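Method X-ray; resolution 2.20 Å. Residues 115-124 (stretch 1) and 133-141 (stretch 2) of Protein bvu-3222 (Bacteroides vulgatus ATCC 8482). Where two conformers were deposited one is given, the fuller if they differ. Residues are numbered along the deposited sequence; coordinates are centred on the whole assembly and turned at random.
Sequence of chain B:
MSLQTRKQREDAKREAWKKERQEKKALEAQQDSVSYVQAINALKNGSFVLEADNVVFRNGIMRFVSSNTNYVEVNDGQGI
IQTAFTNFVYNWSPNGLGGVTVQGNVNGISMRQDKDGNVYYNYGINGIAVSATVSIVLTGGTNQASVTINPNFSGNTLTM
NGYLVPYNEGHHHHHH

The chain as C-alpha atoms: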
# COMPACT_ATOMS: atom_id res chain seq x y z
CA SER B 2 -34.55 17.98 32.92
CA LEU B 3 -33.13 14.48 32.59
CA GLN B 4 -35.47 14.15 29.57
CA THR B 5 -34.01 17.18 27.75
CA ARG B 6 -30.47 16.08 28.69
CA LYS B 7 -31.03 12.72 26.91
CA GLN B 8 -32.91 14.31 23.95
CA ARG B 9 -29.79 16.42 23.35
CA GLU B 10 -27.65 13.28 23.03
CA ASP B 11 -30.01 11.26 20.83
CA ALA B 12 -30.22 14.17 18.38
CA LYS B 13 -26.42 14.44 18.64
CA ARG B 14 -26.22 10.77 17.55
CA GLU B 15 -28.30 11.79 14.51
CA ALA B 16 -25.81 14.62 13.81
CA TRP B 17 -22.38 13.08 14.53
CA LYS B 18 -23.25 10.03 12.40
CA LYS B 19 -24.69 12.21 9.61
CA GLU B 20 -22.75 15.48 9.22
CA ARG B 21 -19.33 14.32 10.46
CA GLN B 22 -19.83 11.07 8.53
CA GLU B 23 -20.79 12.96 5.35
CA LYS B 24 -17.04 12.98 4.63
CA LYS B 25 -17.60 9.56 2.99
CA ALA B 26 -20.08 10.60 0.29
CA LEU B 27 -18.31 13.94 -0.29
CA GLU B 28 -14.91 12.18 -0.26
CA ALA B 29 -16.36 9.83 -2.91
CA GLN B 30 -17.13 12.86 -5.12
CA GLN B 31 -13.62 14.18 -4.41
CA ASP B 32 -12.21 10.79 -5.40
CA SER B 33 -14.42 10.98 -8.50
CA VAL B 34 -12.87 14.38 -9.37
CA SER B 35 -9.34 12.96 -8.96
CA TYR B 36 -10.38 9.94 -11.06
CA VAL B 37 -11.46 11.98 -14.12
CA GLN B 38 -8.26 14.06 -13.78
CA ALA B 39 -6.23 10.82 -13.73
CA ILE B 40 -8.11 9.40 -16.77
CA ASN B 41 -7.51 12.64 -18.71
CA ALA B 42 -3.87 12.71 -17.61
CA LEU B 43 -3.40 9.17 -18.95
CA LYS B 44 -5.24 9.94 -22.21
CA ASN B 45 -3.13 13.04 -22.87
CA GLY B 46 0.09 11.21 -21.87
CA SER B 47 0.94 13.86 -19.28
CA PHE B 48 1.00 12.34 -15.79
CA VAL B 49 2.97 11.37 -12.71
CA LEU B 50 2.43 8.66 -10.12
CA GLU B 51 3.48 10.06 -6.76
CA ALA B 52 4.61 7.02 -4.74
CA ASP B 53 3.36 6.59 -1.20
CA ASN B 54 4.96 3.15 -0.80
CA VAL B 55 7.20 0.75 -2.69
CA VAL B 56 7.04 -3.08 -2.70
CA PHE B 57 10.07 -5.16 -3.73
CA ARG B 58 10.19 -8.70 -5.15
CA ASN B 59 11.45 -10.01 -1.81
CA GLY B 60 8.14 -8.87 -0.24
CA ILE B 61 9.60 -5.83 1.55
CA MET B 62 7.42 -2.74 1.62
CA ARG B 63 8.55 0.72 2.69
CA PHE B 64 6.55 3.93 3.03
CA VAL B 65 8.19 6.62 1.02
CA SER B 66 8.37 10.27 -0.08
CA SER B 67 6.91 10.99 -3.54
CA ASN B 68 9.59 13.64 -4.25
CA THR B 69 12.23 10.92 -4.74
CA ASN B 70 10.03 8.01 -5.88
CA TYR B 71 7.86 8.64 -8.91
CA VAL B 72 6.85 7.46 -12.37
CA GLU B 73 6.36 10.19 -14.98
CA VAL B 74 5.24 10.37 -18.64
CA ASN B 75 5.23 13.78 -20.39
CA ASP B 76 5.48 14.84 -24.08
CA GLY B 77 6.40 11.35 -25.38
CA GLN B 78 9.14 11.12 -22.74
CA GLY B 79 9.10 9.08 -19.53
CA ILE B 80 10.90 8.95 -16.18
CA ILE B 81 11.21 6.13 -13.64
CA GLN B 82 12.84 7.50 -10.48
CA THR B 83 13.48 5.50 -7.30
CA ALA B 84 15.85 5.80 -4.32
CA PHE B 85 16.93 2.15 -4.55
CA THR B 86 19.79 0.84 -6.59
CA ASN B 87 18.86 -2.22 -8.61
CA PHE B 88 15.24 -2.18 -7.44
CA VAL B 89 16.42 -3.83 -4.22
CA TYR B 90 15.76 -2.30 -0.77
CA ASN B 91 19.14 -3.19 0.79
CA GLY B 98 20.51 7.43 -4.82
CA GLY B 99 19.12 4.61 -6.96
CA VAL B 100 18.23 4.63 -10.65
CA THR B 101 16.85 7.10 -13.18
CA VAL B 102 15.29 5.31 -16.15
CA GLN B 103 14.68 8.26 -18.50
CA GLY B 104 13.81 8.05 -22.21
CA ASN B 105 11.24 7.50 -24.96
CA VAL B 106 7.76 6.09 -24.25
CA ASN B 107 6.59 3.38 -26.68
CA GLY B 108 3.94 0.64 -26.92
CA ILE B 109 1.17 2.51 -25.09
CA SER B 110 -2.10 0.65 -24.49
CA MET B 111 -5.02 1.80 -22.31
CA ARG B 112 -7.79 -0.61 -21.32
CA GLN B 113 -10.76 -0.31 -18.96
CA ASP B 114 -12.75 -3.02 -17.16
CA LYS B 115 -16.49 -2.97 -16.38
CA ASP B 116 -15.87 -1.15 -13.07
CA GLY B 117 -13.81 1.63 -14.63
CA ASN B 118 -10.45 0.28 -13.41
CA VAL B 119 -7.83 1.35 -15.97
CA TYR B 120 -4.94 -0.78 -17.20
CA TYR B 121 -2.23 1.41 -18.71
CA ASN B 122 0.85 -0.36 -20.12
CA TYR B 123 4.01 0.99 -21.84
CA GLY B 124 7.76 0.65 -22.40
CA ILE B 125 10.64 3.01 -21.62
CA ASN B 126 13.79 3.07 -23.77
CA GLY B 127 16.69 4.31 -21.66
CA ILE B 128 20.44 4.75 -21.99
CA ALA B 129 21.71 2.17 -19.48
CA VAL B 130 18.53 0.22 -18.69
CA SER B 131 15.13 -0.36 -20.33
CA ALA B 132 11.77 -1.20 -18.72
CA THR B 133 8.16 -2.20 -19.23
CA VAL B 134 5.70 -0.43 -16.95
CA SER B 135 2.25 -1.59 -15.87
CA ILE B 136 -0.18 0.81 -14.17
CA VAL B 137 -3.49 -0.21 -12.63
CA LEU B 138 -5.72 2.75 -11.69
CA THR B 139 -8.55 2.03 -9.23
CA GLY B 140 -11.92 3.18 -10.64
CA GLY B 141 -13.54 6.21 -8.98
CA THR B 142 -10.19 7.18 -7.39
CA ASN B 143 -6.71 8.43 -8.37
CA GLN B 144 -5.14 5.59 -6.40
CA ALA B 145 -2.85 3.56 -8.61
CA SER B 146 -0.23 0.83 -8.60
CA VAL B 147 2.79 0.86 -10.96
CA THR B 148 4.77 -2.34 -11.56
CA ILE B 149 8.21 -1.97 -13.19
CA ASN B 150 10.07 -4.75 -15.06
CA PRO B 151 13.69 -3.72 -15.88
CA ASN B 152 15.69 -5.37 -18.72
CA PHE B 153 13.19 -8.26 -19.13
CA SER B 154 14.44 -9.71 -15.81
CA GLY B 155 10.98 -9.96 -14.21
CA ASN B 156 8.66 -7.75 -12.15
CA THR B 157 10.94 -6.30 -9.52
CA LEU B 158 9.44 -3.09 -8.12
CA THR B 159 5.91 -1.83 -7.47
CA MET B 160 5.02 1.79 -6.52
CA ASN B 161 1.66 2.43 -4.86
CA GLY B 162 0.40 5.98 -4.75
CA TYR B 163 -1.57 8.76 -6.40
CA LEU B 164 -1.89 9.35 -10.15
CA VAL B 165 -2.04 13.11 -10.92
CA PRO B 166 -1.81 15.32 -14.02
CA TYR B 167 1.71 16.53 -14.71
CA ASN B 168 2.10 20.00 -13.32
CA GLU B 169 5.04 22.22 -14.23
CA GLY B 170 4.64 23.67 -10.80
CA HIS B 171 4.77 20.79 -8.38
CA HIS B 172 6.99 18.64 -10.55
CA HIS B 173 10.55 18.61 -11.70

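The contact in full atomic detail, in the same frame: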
# COMPACT_ATOMS: atom_id res chain seq x y z
N LYS B 115 -15.09 -3.36 -16.53
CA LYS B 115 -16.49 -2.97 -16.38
C LYS B 115 -16.73 -2.02 -15.19
O LYS B 115 -17.74 -1.32 -15.14
CB LYS B 115 -17.42 -4.20 -16.33
CG LYS B 115 -17.40 -4.99 -15.03
CD LYS B 115 -18.56 -5.98 -14.99
CE LYS B 115 -18.86 -6.47 -13.58
NZ LYS B 115 -17.93 -7.54 -13.13
N ASP B 116 -15.78 -1.97 -14.27
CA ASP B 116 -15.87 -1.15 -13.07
C ASP B 116 -15.07 0.15 -13.19
O ASP B 116 -14.89 0.88 -12.21
CB ASP B 116 -15.42 -1.94 -11.85
CG ASP B 116 -16.37 -3.07 -11.50
OD1 ASP B 116 -17.55 -2.78 -11.21
OD2 ASP B 116 -15.93 -4.23 -11.51
N GLY B 117 -14.59 0.43 -14.39
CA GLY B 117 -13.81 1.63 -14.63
C GLY B 117 -12.41 1.62 -14.06
O GLY B 117 -11.80 2.67 -13.91
N ASN B 118 -11.88 0.43 -13.73
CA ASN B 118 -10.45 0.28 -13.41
C ASN B 118 -9.66 0.32 -14.71
O ASN B 118 -10.02 -0.36 -15.67
CB ASN B 118 -10.16 -1.04 -12.70
CG ASN B 118 -11.01 -1.25 -11.47
OD1 ASN B 118 -11.08 -0.40 -10.59
ND2 ASN B 118 -11.66 -2.41 -11.40
N VAL B 119 -8.59 1.11 -14.73
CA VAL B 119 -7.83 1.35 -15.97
C VAL B 119 -6.48 0.63 -15.95
O VAL B 119 -5.74 0.70 -14.97
CB VAL B 119 -7.64 2.85 -16.23
CG1 VAL B 119 -6.83 3.12 -17.51
CG2 VAL B 119 -8.99 3.52 -16.30
N TYR B 120 -6.17 -0.04 -17.05
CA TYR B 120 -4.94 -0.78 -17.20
C TYR B 120 -4.10 -0.12 -18.28
O TYR B 120 -4.40 -0.23 -19.47
CB TYR B 120 -5.25 -2.26 -17.50
CG TYR B 120 -6.02 -2.92 -16.36
CD1 TYR B 120 -5.36 -3.64 -15.38
CD2 TYR B 120 -7.41 -2.78 -16.25
CE1 TYR B 120 -6.06 -4.23 -14.32
CE2 TYR B 120 -8.11 -3.35 -15.20
CZ TYR B 120 -7.43 -4.07 -14.24
OH TYR B 120 -8.14 -4.64 -13.20
N TYR B 121 -3.07 0.60 -17.84
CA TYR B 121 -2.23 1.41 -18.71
C TYR B 121 -0.82 0.82 -18.76
O TYR B 121 -0.11 0.80 -17.74
CB TYR B 121 -2.18 2.85 -18.17
CG TYR B 121 -1.58 3.89 -19.09
CD1 TYR B 121 -0.22 4.16 -19.06
CD2 TYR B 121 -2.38 4.63 -19.95
CE1 TYR B 121 0.34 5.13 -19.88
CE2 TYR B 121 -1.84 5.60 -20.79
CZ TYR B 121 -0.48 5.85 -20.74
OH TYR B 121 0.08 6.81 -21.56
N ASN B 122 -0.43 0.31 -19.93
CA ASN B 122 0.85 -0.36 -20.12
C ASN B 122 1.72 0.39 -21.13
O ASN B 122 1.20 0.97 -22.08
CB ASN B 122 0.65 -1.81 -20.59
CG ASN B 122 0.03 -2.72 -19.53
OD1 ASN B 122 -0.33 -3.85 -19.82
ND2 ASN B 122 -0.09 -2.23 -18.31
N TYR B 123 3.04 0.37 -20.92
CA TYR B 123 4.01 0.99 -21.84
C TYR B 123 5.46 0.57 -21.58
O TYR B 123 5.78 -0.02 -20.54
CB TYR B 123 3.90 2.53 -21.83
CG TYR B 123 4.21 3.19 -20.50
CD1 TYR B 123 3.22 3.33 -19.53
CD2 TYR B 123 5.48 3.70 -20.23
CE1 TYR B 123 3.49 3.95 -18.31
CE2 TYR B 123 5.75 4.32 -19.01
CZ TYR B 123 4.75 4.44 -18.06
OH TYR B 123 5.01 5.04 -16.85
N GLY B 124 6.33 0.88 -22.53
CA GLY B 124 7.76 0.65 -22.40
C GLY B 124 8.54 1.95 -22.31
O GLY B 124 8.06 3.00 -22.75
N THR B 133 9.59 -2.24 -18.97
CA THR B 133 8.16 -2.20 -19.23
C THR B 133 7.43 -1.86 -17.93
O THR B 133 7.79 -2.34 -16.85
CB THR B 133 7.62 -3.50 -19.84
OG1 THR B 133 8.03 -4.63 -19.06
CG2 THR B 133 8.13 -3.66 -21.28
N VAL B 134 6.42 -1.02 -18.06
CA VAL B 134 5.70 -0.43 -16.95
C VAL B 134 4.23 -0.84 -17.06
O VAL B 134 3.66 -0.84 -18.15
CB VAL B 134 5.79 1.12 -16.99
CG1 VAL B 134 5.08 1.74 -15.82
CG2 VAL B 134 7.25 1.58 -17.01
N SER B 135 3.65 -1.22 -15.92
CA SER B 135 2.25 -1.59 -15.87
C SER B 135 1.54 -0.84 -14.74
O SER B 135 1.86 -1.03 -13.57
CB SER B 135 2.11 -3.11 -15.71
OG SER B 135 0.79 -3.53 -15.95
N ILE B 136 0.59 0.02 -15.11
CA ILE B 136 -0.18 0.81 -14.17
C ILE B 136 -1.60 0.27 -14.08
O ILE B 136 -2.24 0.03 -15.10
CB ILE B 136 -0.21 2.33 -14.55
CG1 ILE B 136 1.20 2.93 -14.59
CG2 ILE B 136 -1.11 3.12 -13.59
CD1 ILE B 136 1.29 4.34 -15.20
N VAL B 137 -2.08 0.08 -12.86
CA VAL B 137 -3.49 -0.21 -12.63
C VAL B 137 -4.03 0.96 -11.83
O VAL B 137 -3.54 1.22 -10.73
CB VAL B 137 -3.68 -1.53 -11.85
CG1 VAL B 137 -5.16 -1.80 -11.63
CG2 VAL B 137 -3.01 -2.73 -12.60
N LEU B 138 -5.02 1.66 -12.38
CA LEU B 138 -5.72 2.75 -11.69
C LEU B 138 -7.07 2.26 -11.16
O LEU B 138 -7.88 1.75 -11.92
CB LEU B 138 -5.90 3.95 -12.63
CG LEU B 138 -6.86 5.10 -12.31
CD1 LEU B 138 -6.36 5.95 -11.15
CD2 LEU B 138 -7.05 5.97 -13.53
N THR B 139 -7.29 2.43 -9.86
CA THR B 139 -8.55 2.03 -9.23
C THR B 139 -9.69 2.98 -9.65
O THR B 139 -9.57 4.19 -9.50
CB THR B 139 -8.41 2.00 -7.68
OG1 THR B 139 -7.28 1.19 -7.32
CG2 THR B 139 -9.66 1.43 -7.03
N GLY B 140 -10.77 2.41 -10.17
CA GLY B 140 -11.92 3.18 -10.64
C GLY B 140 -12.61 4.01 -9.57
O GLY B 140 -12.80 3.55 -8.44
N GLY B 141 -12.94 5.25 -9.92
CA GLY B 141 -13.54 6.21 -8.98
C GLY B 141 -12.56 6.83 -8.01
O GLY B 141 -12.98 7.48 -7.06
O HOH W 1 -1.77 -2.50 -16.29

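Strands 119-124 and 133-138 lie side by side and antiparallel, their axes 169° apart in direction. Val119, Tyr121 and Tyr123 form the hydrogen-bonded pairs with Leu138, Ile136 and Val134, each giving and receiving a backbone bond; the shortest joins Val134 N to Tyr123 O at 2.7 Å. Between these rungs, CA-H groups approach carbonyls, as where Val137 CA lies 3.4 Å from Val119 O.

Alternation puts those same six side chains on one buried, apolar face. Tyr123 has chi1 at 63° (p), and with this rotamer its ring comes back over the neighbouring strand: Val134 CB sits 3.8 Å from the ring centroid of Tyr123, only 16° off the normal, a CH-pi contact. Val134, in the t rotamer, brings CG1 to 3.5 Å from Tyr123 CZ. Ile136, m at chi1 and t at chi2, extends CD1 to 3.8 Å from Tyr123 CE1, at the ring edge, and 4.1 Å from Tyr121 CD1. Tyr121 is t, and its ring end leads away from stretch 2. Beta-branched valine and isoleucine suit these extended backbones and offer compact methyl surfaces to the rings.

The other face is more polar. Tyr120, m, swings its ring across so that CE1 lies 3.7 Å from Val137 CG1. Asn122, also m, points its CB to this face, and its amide end comes nearer to stretch 2: ND2 donates to its neighbour Tyr121 O (3.1 Å) and to a water, 2.6 Å from Asn122 ND2, which in turn donates to Ile136 O. Ser135 OG lies 2.8 Å from Asn122 ND2.

Beyond the strand, Asn118 (chi1 m) uses its side chain as a backbone substitute: OD1 accepts from Gly140 N at 2.9 Å, nearly straight at 170°. Gly140 fits closely here, since a CB would fall 2.6 Å from Asp116 O. Gly117, at phi 73°, adopts a turn conformation that favours glycine.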